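Local coordinates for metallophosphoesterase TT1561-like domain-containing protein (Aquifex aeolicus, PDB 2YVT) that is of unknown function, with the fold of calcineurin-like metallophosphoesterases but without several of their usual metal-binding residues, at residues 214-219 and 229-234. Residues are numbered along the deposited sequence; the frame is centred on the assembly and turned at random.
Sequences EVAIVG and GNTIVV
Two neighbouring parallel strands, 215-218 and 231-235, pair here in one of the two mixed sheets that pack together in the calcineurin-like metallophosphoesterase fold. V215, A216 and I217 lie beside I232, V233 and V234. The short strand 224-228 intervenes in the chain and pairs antiparallel with the far edge of 231-235. Strand 175-180 flanks 215-218 on its other edge.

Four backbone hydrogen bonds join the strands. A216 carries two of them. Its N gives a hydrogen to I232 O at 2.8 Å, and its O accepts from V234 N, also at 2.8 Å. The second bond is nearly straight at the acceptor, with a C=O...N angle of 173°. V218 N closes one end on V234 O at 2.9 Å. At the other end I232 N reaches E214 O at 3.2 Å, from a position tilted 33° from the carbonyl plane. One water gives a hydrogen to this same E214 O and another to N230 O, bridging the two segments where the strands begin.

V215, I217, I232 and V234 share one face. V215 and V234 pack there on L247 of strand 243-248, in the other sheet, so this face is turned to the sheet interface. A216 and V233 point to the opposite face. There T231 and V233 touch I208 of helix 202-211. T231 CG2 is anti to the backbone N and lies 3.9 Å from A216 CB. T231 OG1, beside the backbone N, is hydrogen-bonded to P213 O. V233 CG1, anti to its backbone N (chi1 -178°), meets V218 CG2 at 3.8 Å, the two side chains crossing at about a right angle.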
loop_
_atom_site.group_PDB
_atom_site.type_symbol
_atom_site.label_atom_id
_atom_site.label_comp_id
_atom_site.label_asym_id
_atom_site.label_seq_id
_atom_site.Cartn_x
_atom_site.Cartn_y
_atom_site.Cartn_z
ATOM N N GLU A 214 -13.038 9.262 -4.459
ATOM C CA GLU A 214 -12.570 10.189 -5.494
ATOM C C GLU A 214 -11.318 9.654 -6.183
ATOM O O GLU A 214 -11.187 9.722 -7.404
ATOM C CB GLU A 214 -12.260 11.545 -4.882
ATOM C CG GLU A 214 -12.040 12.638 -5.911
ATOM C CD GLU A 214 -11.781 13.980 -5.273
ATOM O OE1 GLU A 214 -12.424 14.285 -4.251
ATOM O OE2 GLU A 214 -10.930 14.727 -5.784
ATOM N N VAL A 215 -10.402 9.128 -5.376
ATOM C CA VAL A 215 -9.107 8.651 -5.856
ATOM C C VAL A 215 -8.782 7.342 -5.145
ATOM O O VAL A 215 -9.094 7.163 -3.959
ATOM C CB VAL A 215 -7.980 9.683 -5.572
ATOM C CG1 VAL A 215 -6.607 9.160 -6.013
ATOM C CG2 VAL A 215 -8.284 11.024 -6.241
ATOM N N ALA A 216 -8.188 6.417 -5.885
ATOM C CA ALA A 216 -7.631 5.211 -5.290
ATOM C C ALA A 216 -6.170 5.086 -5.705
ATOM O O ALA A 216 -5.850 5.166 -6.889
ATOM C CB ALA A 216 -8.428 3.975 -5.709
ATOM N N ILE A 217 -5.292 4.917 -4.721
ATOM C CA ILE A 217 -3.865 4.706 -4.975
ATOM C C ILE A 217 -3.586 3.233 -4.695
ATOM O O ILE A 217 -3.955 2.724 -3.647
ATOM C CB ILE A 217 -2.992 5.617 -4.082
ATOM C CG1 ILE A 217 -3.294 7.097 -4.375
ATOM C CG2 ILE A 217 -1.508 5.291 -4.281
ATOM C CD1 ILE A 217 -2.736 8.076 -3.350
ATOM N N VAL A 218 -2.971 2.541 -5.651
ATOM C CA VAL A 218 -2.887 1.077 -5.591
ATOM C C VAL A 218 -1.482 0.561 -5.906
ATOM O O VAL A 218 -0.670 1.286 -6.483
ATOM C CB VAL A 218 -3.956 0.401 -6.508
ATOM C CG1 VAL A 218 -5.399 0.749 -6.029
ATOM C CG2 VAL A 218 -3.754 0.805 -7.966
ATOM N N GLY A 219 -1.209 -0.691 -5.536
ATOM C CA GLY A 219 0.139 -1.257 -5.643
ATOM C C GLY A 219 0.234 -2.582 -6.389
ATOM O O GLY A 219 -0.268 -2.717 -7.508
ATOM N N GLY A 229 -15.116 2.914 -12.612
ATOM C CA GLY A 229 -16.369 3.551 -12.209
ATOM C C GLY A 229 -16.169 5.050 -12.326
ATOM O O GLY A 229 -15.805 5.545 -13.394
ATOM N N ASN A 230 -16.359 5.760 -11.216
ATOM C CA ASN A 230 -16.157 7.213 -11.155
ATOM C C ASN A 230 -14.835 7.604 -10.475
ATOM O O ASN A 230 -14.527 8.787 -10.315
ATOM C CB ASN A 230 -17.329 7.872 -10.420
ATOM C CG ASN A 230 -18.679 7.310 -10.845
ATOM O OD1 ASN A 230 -19.037 7.340 -12.025
ATOM N ND2 ASN A 230 -19.430 6.783 -9.884
ATOM N N THR A 231 -14.061 6.597 -10.082
ATOM C CA THR A 231 -12.846 6.791 -9.297
ATOM C C THR A 231 -11.602 6.867 -10.173
ATOM O O THR A 231 -11.409 6.021 -11.044
ATOM C CB THR A 231 -12.681 5.611 -8.325
ATOM O OG1 THR A 231 -13.829 5.531 -7.476
ATOM C CG2 THR A 231 -11.406 5.732 -7.469
ATOM N N ILE A 232 -10.753 7.867 -9.926
ATOM C CA ILE A 232 -9.432 7.915 -10.560
ATOM C C ILE A 232 -8.524 6.960 -9.803
ATOM O O ILE A 232 -8.265 7.154 -8.607
ATOM C CB ILE A 232 -8.794 9.321 -10.522
ATOM C CG1 ILE A 232 -9.680 10.347 -11.237
ATOM C CG2 ILE A 232 -7.369 9.290 -11.121
ATOM C CD1 ILE A 232 -9.248 11.759 -11.006
ATOM N N VAL A 233 -8.062 5.923 -10.496
ATOM C CA VAL A 233 -7.184 4.926 -9.898
ATOM C C VAL A 233 -5.763 5.157 -10.405
ATOM O O VAL A 233 -5.534 5.266 -11.616
ATOM C CB VAL A 233 -7.654 3.490 -10.207
ATOM C CG1 VAL A 233 -6.744 2.462 -9.533
ATOM C CG2 VAL A 233 -9.111 3.301 -9.751
ATOM N N VAL A 234 -4.822 5.250 -9.467
ATOM C CA VAL A 234 -3.428 5.526 -9.795
ATOM C C VAL A 234 -2.544 4.417 -9.245
ATOM O O VAL A 234 -2.515 4.183 -8.033
ATOM C CB VAL A 234 -2.964 6.883 -9.196
ATOM C CG1 VAL A 234 -1.512 7.171 -9.565
ATOM C CG2 VAL A 234 -3.865 8.020 -9.677
HETATM O O HOH W 1 -13.084 10.837 -9.063
#